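Local coordinates for protein diguanylate cyclase (Marinobacter aquaeolei VT8, PDB 3IGN) that probably makes the second messenger cyclic di-GMP from two GTP molecules through its GGDEF domain, captured here with the cyclic dinucleotide bound, at residues A[104-107]-A[108-111]; A[30-33]-A[34-38]; A[15-19]-A[20-24]. All coordinates share one frame; numbering follows the deposited sequence.

In the fold
The three contacts are local ones along two helices of a single GGDEF domain, and they come in chain order as interaction 3, interaction 2 and interaction 1. Interactions 3 and 2 mark the start and the end of helix 19-36, their centres about 20 Å apart. Interaction 1 sits on helix 100-115, on the other side of the chain's centre from interaction 3, with about 21 Å between centres. It alone of the three touches cyclic di-GMP, through V105, I106 and R109. The side chain of W22 in interaction 3 remains about 12 Å from a bound cyclic di-GMP, and that of Q38 in interaction 2 about 11 Å.

Interaction 1. Residues A[104-107]-A[108-111]. With C2E (9,9'-[(2R,3R,3aS,5S,7aR,9R,10R,10aS,12S,14aR)-3,5,10,12-tetrahydroxy-5,12-dioxidooctahydro-2H,7H-difuro[3,2-d:3',2'-j][1,3,7,9,2,8]tetraoxadiphosphacyclododecine-2,9-diyl]bis(2-amino-1,9-dihydro-6H-purin-6-one)), chain B.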
loop_
_atom_site.group_PDB
_atom_site.type_symbol
_atom_site.label_atom_id
_atom_site.label_comp_id
_atom_site.label_asym_id
_atom_site.label_seq_id
_atom_site.Cartn_x
_atom_site.Cartn_y
_atom_site.Cartn_z
ATOM N N ARG A 104 1.291 -5.019 11.004
ATOM C CA ARG A 104 1.632 -6.284 10.374
ATOM C C ARG A 104 0.394 -7.161 10.212
ATOM O O ARG A 104 0.249 -7.846 9.211
ATOM C CB ARG A 104 2.697 -6.988 11.208
ATOM C CG ARG A 104 3.337 -8.177 10.512
ATOM C CD ARG A 104 4.031 -9.067 11.511
ATOM N NE ARG A 104 5.342 -8.571 11.906
ATOM C CZ ARG A 104 6.381 -8.489 11.086
ATOM N NH1 ARG A 104 6.252 -8.866 9.825
ATOM N NH2 ARG A 104 7.545 -8.040 11.533
ATOM N N VAL A 105 -0.517 -7.107 11.177
ATOM C CA VAL A 105 -1.744 -7.905 11.116
ATOM C C VAL A 105 -2.616 -7.560 9.913
ATOM O O VAL A 105 -3.018 -8.448 9.167
ATOM C CB VAL A 105 -2.596 -7.739 12.408
ATOM C CG1 VAL A 105 -3.895 -8.510 12.260
ATOM C CG2 VAL A 105 -1.813 -8.208 13.608
ATOM N N ILE A 106 -2.916 -6.280 9.726
ATOM C CA ILE A 106 -3.730 -5.869 8.593
ATOM C C ILE A 106 -2.968 -6.144 7.300
ATOM O O ILE A 106 -3.554 -6.588 6.314
ATOM C CB ILE A 106 -4.127 -4.353 8.696
ATOM C CG1 ILE A 106 -4.307 -3.732 7.304
ATOM C CG2 ILE A 106 -3.102 -3.589 9.494
ATOM C CD1 ILE A 106 -5.584 -4.124 6.594
ATOM N N CYS A 107 -1.661 -5.893 7.300
ATOM C CA CYS A 107 -0.871 -6.142 6.104
ATOM C C CYS A 107 -0.887 -7.623 5.722
ATOM O O CYS A 107 -1.081 -7.964 4.558
ATOM C CB CYS A 107 0.561 -5.640 6.306
ATOM S SG CYS A 107 0.696 -3.821 6.205
ATOM N N GLU A 108 -0.704 -8.498 6.704
ATOM C CA GLU A 108 -0.723 -9.935 6.448
ATOM C C GLU A 108 -2.084 -10.370 5.916
ATOM O O GLU A 108 -2.166 -11.187 4.999
ATOM C CB GLU A 108 -0.396 -10.701 7.729
ATOM C CG GLU A 108 -0.557 -12.214 7.629
ATOM C CD GLU A 108 0.399 -12.854 6.636
ATOM O OE1 GLU A 108 1.284 -12.146 6.101
ATOM O OE2 GLU A 108 0.265 -14.074 6.398
ATOM N N ARG A 109 -3.152 -9.820 6.491
ATOM C CA ARG A 109 -4.499 -10.163 6.055
ATOM C C ARG A 109 -4.653 -9.787 4.587
ATOM O O ARG A 109 -5.238 -10.533 3.809
ATOM C CB ARG A 109 -5.545 -9.434 6.908
ATOM C CG ARG A 109 -6.952 -9.989 6.751
ATOM C CD ARG A 109 -7.909 -9.434 7.804
ATOM N NE ARG A 109 -8.126 -7.997 7.652
ATOM C CZ ARG A 109 -7.760 -7.090 8.551
ATOM N NH1 ARG A 109 -7.158 -7.466 9.668
ATOM N NH2 ARG A 109 -7.991 -5.803 8.326
ATOM N N ILE A 110 -4.115 -8.635 4.199
ATOM C CA ILE A 110 -4.192 -8.217 2.806
ATOM C C ILE A 110 -3.289 -9.110 1.946
ATOM O O ILE A 110 -3.695 -9.568 0.873
ATOM C CB ILE A 110 -3.768 -6.734 2.618
ATOM C CG1 ILE A 110 -4.884 -5.796 3.091
ATOM C CG2 ILE A 110 -3.475 -6.465 1.153
ATOM C CD1 ILE A 110 -4.548 -4.316 2.957
ATOM N N ARG A 111 -2.068 -9.363 2.414
ATOM C CA ARG A 111 -1.141 -10.215 1.665
ATOM C C ARG A 111 -1.781 -11.558 1.361
ATOM O O ARG A 111 -1.749 -12.030 0.229
ATOM C CB ARG A 111 0.143 -10.479 2.457
ATOM C CG ARG A 111 1.254 -11.153 1.639
ATOM C CD ARG A 111 2.288 -11.816 2.541
ATOM N NE ARG A 111 1.672 -12.855 3.360
ATOM C CZ ARG A 111 1.206 -14.003 2.882
ATOM N NH1 ARG A 111 1.299 -14.273 1.586
ATOM N NH2 ARG A 111 0.615 -14.870 3.692
HETATM P P1 C2E B . -7.033 -9.353 15.186
HETATM O O2P C2E B . -7.514 -9.092 13.672
HETATM O O1P C2E B . -6.137 -10.535 15.221
HETATM O "O5'" C2E B . -6.256 -8.101 15.770
HETATM C "C5'" C2E B . -5.466 -7.303 14.976
HETATM C "C4'" C2E B . -4.866 -6.122 15.735
HETATM O "O4'" C2E B . -4.103 -5.437 14.732
HETATM C "C3'" C2E B . -5.958 -5.154 16.258
HETATM O "O3'" C2E B . -6.021 -4.910 17.672
HETATM C "C2'" C2E B . -5.783 -3.890 15.437
HETATM O "O2'" C2E B . -5.582 -2.759 16.285
HETATM C "C1'" C2E B . -4.662 -4.140 14.437
HETATM N N9 C2E B . -5.415 -4.154 13.162
HETATM C C8 C2E B . -5.972 -5.251 12.532
HETATM N N7 C2E B . -6.583 -4.919 11.457
HETATM C C5 C2E B . -6.474 -3.589 11.297
HETATM C C6 C2E B . -6.941 -2.672 10.323
HETATM O O6 C2E B . -7.601 -3.057 9.367
HETATM N N1 C2E B . -6.637 -1.343 10.483
HETATM C C2 C2E B . -5.894 -0.908 11.559
HETATM N N2 C2E B . -5.602 0.423 11.688
HETATM N N3 C2E B . -5.457 -1.756 12.478
HETATM C C4 C2E B . -5.719 -3.079 12.386
HETATM P P11 C2E B . -7.571 -4.792 18.118
HETATM O O21 C2E B . -8.348 -3.620 17.324
HETATM O O11 C2E B . -7.664 -4.535 19.572
HETATM O O5A C2E B . -8.176 -6.225 17.759
HETATM C C5A C2E B . -9.514 -6.530 17.839
HETATM C C4A C2E B . -9.787 -7.987 17.469
HETATM O O4A C2E B . -11.214 -8.098 17.415
HETATM C C3A C2E B . -9.202 -8.411 16.106
HETATM O O3A C2E B . -8.319 -9.509 16.131
HETATM C C2A C2E B . -10.386 -8.655 15.214
HETATM O O2A C2E B . -10.384 -9.975 14.652
HETATM C C1A C2E B . -11.631 -8.361 16.031
HETATM N N91 C2E B . -12.092 -7.146 15.311
HETATM C C81 C2E B . -11.884 -5.826 15.665
HETATM N N71 C2E B . -12.406 -5.032 14.790
HETATM C C51 C2E B . -12.983 -5.761 13.818
HETATM C C61 C2E B . -13.685 -5.440 12.621
HETATM O O61 C2E B . -13.873 -4.279 12.302
HETATM N N11 C2E B . -14.148 -6.465 11.838
HETATM C C21 C2E B . -13.934 -7.779 12.194
HETATM N N21 C2E B . -14.410 -8.783 11.387
HETATM N N31 C2E B . -13.277 -8.091 13.306
HETATM C C41 C2E B . -12.790 -7.127 14.135
#
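I106 and R109, neighbours across one turn of helix 100-115, meet where CD1 of I106 comes to 3.4 Å from NH2 of R109, the two side chains running at a slant to each other. With CG anti to the backbone N (chi1 -166°) and a bend at chi3, the arginine brings its guanidinium to a guanine of cyclic di-GMP. NH1 donates to N7 of the base at 3.2 Å in a fairly straight bond (164°), while NH2 reaches O6 at 3.0 Å with a more bent one. Beside this pair, CB of I106 lies 3.6 Å from C5 of the same base, and CG1 of V105 meets the ribose carbon C5' at 3.4 Å. Further along, R111 grips E108 side-on in a salt bridge, NE to OE1 at 2.9 Å and NH2 to OE2 at 2.8 Å, from above the carboxylate plane. R109 NH2 also donates to the backbone oxygen of N76, and its side chain touches a second bound cyclic di-GMP. With R78 and D81 of the RxxD motif, this is consistent with the inhibitory product site of GGDEF domains. N7 and O6 form the Hoogsteen edge of guanine, which the paired donors of R109 read; adenine would probably fit them poorly.

Interaction 2. Residues A[30-33]-A[34-38]; sequences YERF and RRYGQ
Y30 and R34 lie side by side one turn apart near the end of helix 19-36, pointing the same way. CG of R34 sits over one face of the tyrosine ring, 4.0 Å from its centroid and displaced toward the rim, a CH-pi contact. Bends at chi2 and chi3 carry the arginine along the ring and leave its guanidinium only 13° from the ring plane, with CD 3.6 Å from Y30 OH. Both polar ends are held from outside: Y30 OH bonds to the backbone oxygen of P141, and R34 NH1 to that of E139. The other close packing surrounds F33. The carbonyl oxygen of Q38 approaches the edge of its ring in plane, 3.2 Å from CD1, while the Q38 amide folds back against the phenylalanine backbone, NE2 lying 3.4 Å from F33 CA. A bend at chi2 (-79°) turns the glutamine chain back in this way, and NE2 has a weak hydrogen bond to E29. G37 leaves the helix with positive phi (68°), and its N still donates to F33 O at 2.7 Å. The solvent side is looser. There the extended R32 passes Y36 with CG 4.1 Å from CD2 of the ring, and E31 and R35 are likewise exposed. The tight side faces the chain that follows strand 130-136, where L137 touches both Y30 and F33, and beyond G37 the backbone turns into strand 40-47 of the central sheet.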
loop_
_atom_site.group_PDB
_atom_site.type_symbol
_atom_site.label_atom_id
_atom_site.label_comp_id
_atom_site.label_asym_id
_atom_site.label_seq_id
_atom_site.Cartn_x
_atom_site.Cartn_y
_atom_site.Cartn_z
ATOM N N TYR A 30 1.437 13.110 10.026
ATOM C CA TYR A 30 2.787 13.355 10.535
ATOM C C TYR A 30 2.775 14.520 11.528
ATOM O O TYR A 30 3.355 14.428 12.612
ATOM C CB TYR A 30 3.746 13.682 9.374
ATOM C CG TYR A 30 5.125 14.105 9.820
ATOM C CD1 TYR A 30 6.084 13.157 10.184
ATOM C CD2 TYR A 30 5.459 15.451 9.925
ATOM C CE1 TYR A 30 7.339 13.539 10.650
ATOM C CE2 TYR A 30 6.713 15.849 10.395
ATOM C CZ TYR A 30 7.644 14.884 10.759
ATOM O OH TYR A 30 8.859 15.262 11.277
ATOM N N GLU A 31 2.121 15.620 11.165
ATOM C CA GLU A 31 2.057 16.779 12.061
ATOM C C GLU A 31 1.229 16.488 13.310
ATOM O O GLU A 31 1.507 17.036 14.382
ATOM C CB GLU A 31 1.493 18.006 11.331
ATOM C CG GLU A 31 2.457 18.636 10.339
ATOM C CD GLU A 31 3.745 19.134 10.993
ATOM O OE1 GLU A 31 3.738 19.432 12.213
ATOM O OE2 GLU A 31 4.762 19.243 10.284
ATOM N N ARG A 32 0.222 15.627 13.184
ATOM C CA ARG A 32 -0.603 15.255 14.327
ATOM C C ARG A 32 0.289 14.494 15.303
ATOM O O ARG A 32 0.232 14.715 16.512
ATOM C CB ARG A 32 -1.776 14.376 13.890
ATOM C CG ARG A 32 -2.780 14.058 15.005
ATOM C CD ARG A 32 -4.031 13.379 14.433
ATOM N NE ARG A 32 -4.949 12.918 15.476
ATOM C CZ ARG A 32 -6.272 12.949 15.368
ATOM N NH1 ARG A 32 -6.833 13.419 14.258
ATOM N NH2 ARG A 32 -7.039 12.545 16.373
ATOM N N PHE A 33 1.131 13.617 14.759
ATOM C CA PHE A 33 2.073 12.850 15.577
ATOM C C PHE A 33 3.094 13.772 16.261
ATOM O O PHE A 33 3.384 13.613 17.448
ATOM C CB PHE A 33 2.843 11.837 14.717
ATOM C CG PHE A 33 4.035 11.228 15.429
ATOM C CD1 PHE A 33 3.879 10.103 16.245
ATOM C CD2 PHE A 33 5.296 11.817 15.327
ATOM C CE1 PHE A 33 4.964 9.574 16.951
ATOM C CE2 PHE A 33 6.389 11.300 16.032
ATOM C CZ PHE A 33 6.222 10.178 16.843
ATOM N N ARG A 34 3.661 14.711 15.510
ATOM C CA ARG A 34 4.651 15.619 16.082
ATOM C C ARG A 34 4.063 16.370 17.266
ATOM O O ARG A 34 4.768 16.741 18.199
ATOM C CB ARG A 34 5.142 16.624 15.035
ATOM C CG ARG A 34 6.003 16.020 13.938
ATOM C CD ARG A 34 7.226 15.288 14.494
ATOM N NE ARG A 34 8.178 16.187 15.156
ATOM C CZ ARG A 34 9.349 15.784 15.635
ATOM N NH1 ARG A 34 9.702 14.510 15.520
ATOM N NH2 ARG A 34 10.163 16.647 16.231
ATOM N N ARG A 35 2.755 16.566 17.233
ATOM C CA ARG A 35 2.076 17.298 18.285
ATOM C C ARG A 35 1.613 16.418 19.455
ATOM O O ARG A 35 1.780 16.777 20.622
ATOM C CB ARG A 35 0.862 18.002 17.674
ATOM C CG ARG A 35 0.183 18.992 18.579
ATOM C CD ARG A 35 0.801 20.364 18.417
ATOM N NE ARG A 35 1.205 20.878 19.709
ATOM C CZ ARG A 35 1.526 22.140 19.963
ATOM N NH1 ARG A 35 1.501 23.063 19.009
ATOM N NH2 ARG A 35 1.861 22.476 21.193
ATOM N N TYR A 36 1.061 15.254 19.137
ATOM C CA TYR A 36 0.500 14.371 20.148
ATOM C C TYR A 36 1.174 13.032 20.427
ATOM O O TYR A 36 0.853 12.388 21.422
ATOM C CB TYR A 36 -0.987 14.161 19.825
ATOM C CG TYR A 36 -1.755 15.469 19.766
ATOM C CD1 TYR A 36 -1.982 16.216 20.921
ATOM C CD2 TYR A 36 -2.211 15.989 18.545
ATOM C CE1 TYR A 36 -2.632 17.445 20.869
ATOM C CE2 TYR A 36 -2.869 17.222 18.484
ATOM C CZ TYR A 36 -3.072 17.945 19.651
ATOM O OH TYR A 36 -3.687 19.171 19.606
ATOM N N GLY A 37 2.078 12.597 19.553
ATOM C CA GLY A 37 2.800 11.346 19.779
ATOM C C GLY A 37 2.073 10.014 19.718
ATOM O O GLY A 37 2.557 9.012 20.265
ATOM N N GLN A 38 0.919 9.982 19.059
ATOM C CA GLN A 38 0.135 8.758 18.949
ATOM C C GLN A 38 0.830 7.716 18.081
ATOM O O GLN A 38 1.605 8.057 17.196
ATOM C CB GLN A 38 -1.238 9.061 18.334
ATOM C CG GLN A 38 -1.246 9.239 16.793
ATOM C CD GLN A 38 -0.758 10.613 16.328
ATOM O OE1 GLN A 38 -0.549 11.526 17.138
ATOM N NE2 GLN A 38 -0.584 10.765 15.010
#

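Interaction 3. Residues A[15-19]-A[20-24]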
loop_
_atom_site.group_PDB
_atom_site.type_symbol
_atom_site.label_atom_id
_atom_site.label_comp_id
_atom_site.label_asym_id
_atom_site.label_seq_id
_atom_site.Cartn_x
_atom_site.Cartn_y
_atom_site.Cartn_z
ATOM N N GLY A 15 -10.185 4.015 -7.628
ATOM C CA GLY A 15 -11.166 4.635 -6.752
ATOM C C GLY A 15 -10.545 5.099 -5.444
ATOM O O GLY A 15 -11.199 5.757 -4.629
ATOM N N LEU A 16 -9.278 4.753 -5.243
ATOM C CA LEU A 16 -8.555 5.139 -4.035
ATOM C C LEU A 16 -8.128 6.593 -4.161
ATOM O O LEU A 16 -8.290 7.203 -5.220
ATOM C CB LEU A 16 -7.305 4.270 -3.872
ATOM C CG LEU A 16 -7.489 2.754 -3.851
ATOM C CD1 LEU A 16 -6.127 2.082 -3.795
ATOM C CD2 LEU A 16 -8.342 2.354 -2.657
ATOM N N LEU A 17 -7.578 7.151 -3.086
ATOM C CA LEU A 17 -7.102 8.525 -3.122
ATOM C C LEU A 17 -5.943 8.574 -4.110
ATOM O O LEU A 17 -5.252 7.575 -4.292
ATOM C CB LEU A 17 -6.603 8.956 -1.737
ATOM C CG LEU A 17 -7.671 9.241 -0.682
ATOM C CD1 LEU A 17 -7.017 9.438 0.672
ATOM C CD2 LEU A 17 -8.458 10.475 -1.087
ATOM N N ASN A 18 -5.737 9.712 -4.765
ATOM C CA ASN A 18 -4.620 9.815 -5.692
ATOM C C ASN A 18 -3.387 10.221 -4.893
ATOM O O ASN A 18 -3.498 10.627 -3.735
ATOM C CB ASN A 18 -4.897 10.832 -6.811
ATOM C CG ASN A 18 -5.323 12.185 -6.287
ATOM O OD1 ASN A 18 -4.788 12.679 -5.295
ATOM N ND2 ASN A 18 -6.281 12.808 -6.973
ATOM N N ARG A 19 -2.215 10.097 -5.502
ATOM C CA ARG A 19 -0.964 10.428 -4.824
ATOM C C ARG A 19 -0.962 11.776 -4.109
ATOM O O ARG A 19 -0.658 11.856 -2.916
ATOM C CB ARG A 19 0.194 10.384 -5.819
ATOM C CG ARG A 19 1.541 10.696 -5.200
ATOM C CD ARG A 19 2.646 10.607 -6.233
ATOM N NE ARG A 19 3.933 11.037 -5.696
ATOM C CZ ARG A 19 4.722 11.924 -6.292
ATOM N NH1 ARG A 19 4.350 12.473 -7.440
ATOM N NH2 ARG A 19 5.883 12.261 -5.745
ATOM N N GLY A 20 -1.290 12.835 -4.838
ATOM C CA GLY A 20 -1.301 14.162 -4.247
ATOM C C GLY A 20 -2.137 14.284 -2.987
ATOM O O GLY A 20 -1.680 14.820 -1.976
ATOM N N THR A 21 -3.369 13.795 -3.045
ATOM C CA THR A 21 -4.258 13.866 -1.894
ATOM C C THR A 21 -3.782 12.961 -0.766
ATOM O O THR A 21 -3.791 13.353 0.401
ATOM C CB THR A 21 -5.689 13.452 -2.263
ATOM O OG1 THR A 21 -6.134 14.223 -3.383
ATOM C CG2 THR A 21 -6.626 13.695 -1.089
ATOM N N TRP A 22 -3.372 11.747 -1.111
ATOM C CA TRP A 22 -2.914 10.814 -0.094
ATOM C C TRP A 22 -1.712 11.402 0.637
ATOM O O TRP A 22 -1.658 11.341 1.860
ATOM C CB TRP A 22 -2.546 9.470 -0.715
ATOM C CG TRP A 22 -2.196 8.415 0.293
ATOM C CD1 TRP A 22 -3.054 7.748 1.126
ATOM C CD2 TRP A 22 -0.886 7.915 0.579
ATOM N NE1 TRP A 22 -2.352 6.860 1.913
ATOM C CE2 TRP A 22 -1.020 6.944 1.599
ATOM C CE3 TRP A 22 0.392 8.193 0.073
ATOM C CZ2 TRP A 22 0.077 6.249 2.123
ATOM C CZ3 TRP A 22 1.487 7.498 0.595
ATOM C CH2 TRP A 22 1.319 6.537 1.610
ATOM N N GLU A 23 -0.769 11.992 -0.099
ATOM C CA GLU A 23 0.408 12.584 0.534
ATOM C C GLU A 23 0.029 13.723 1.475
ATOM O O GLU A 23 0.659 13.914 2.518
ATOM C CB GLU A 23 1.407 13.091 -0.516
ATOM C CG GLU A 23 2.365 12.004 -1.010
ATOM C CD GLU A 23 3.485 12.540 -1.890
ATOM O OE1 GLU A 23 3.818 13.737 -1.781
ATOM O OE2 GLU A 23 4.043 11.752 -2.682
ATOM N N ASN A 24 -0.991 14.493 1.108
ATOM C CA ASN A 24 -1.428 15.584 1.968
ATOM C C ASN A 24 -1.923 15.001 3.294
ATOM O O ASN A 24 -1.728 15.602 4.354
ATOM C CB ASN A 24 -2.542 16.390 1.292
ATOM C CG ASN A 24 -3.083 17.495 2.182
ATOM O OD1 ASN A 24 -4.116 17.333 2.832
ATOM N ND2 ASN A 24 -2.374 18.618 2.230
HETATM O O HOH W 1 6.750 11.232 -2.962
#
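The backbone passes from the short edge strand 17-18 straight into the first turn of helix 19-36, where W22 N donates to N18 O at 2.9 Å and E23 N to R19 O at 2.8 Å. N18 is the N-cap. Its CG stands between the backbone N and the carbonyl carbon (chi1 53°), which swings OD1 over the helix start to accept from T21 N at 2.9 Å, nearly straight on. The same oxygen also accepts from T21 OG1 at 2.8 Å, this donor lying tilted 29° from the amide plane, so one residue grips OD1 twice. N18 ND2 is held in turn by the backbone oxygen of S8. With an alanine in place of N18, T21 N would probably lose its capping acceptor and the threonine hydroxyl would be freer to turn. R19 and E23 run alongside each other one turn apart, both touching Y86. The hydrogen bond within their salt bridge, NE to OE2 at 3.1 Å, is weak, with the flat groups 83° apart, and a water accepting from R19 NH2 and donating to E23 OE2 spans the same pair. E23 OE1 is taken by the hydroxyl of Y144. On the apolar side CD2 of L17 touches CG2 of T21 at 3.7 Å, while CD1 lies at the edge of the W22 ring. Strand 17-18 pairs with strand 82-85 at one margin of the central sheet, and W22 reaches inward from the helix to L42, M44 and I94 on strands 40-47 and 90-96, its NE1 bonded to the backbone oxygen of S82.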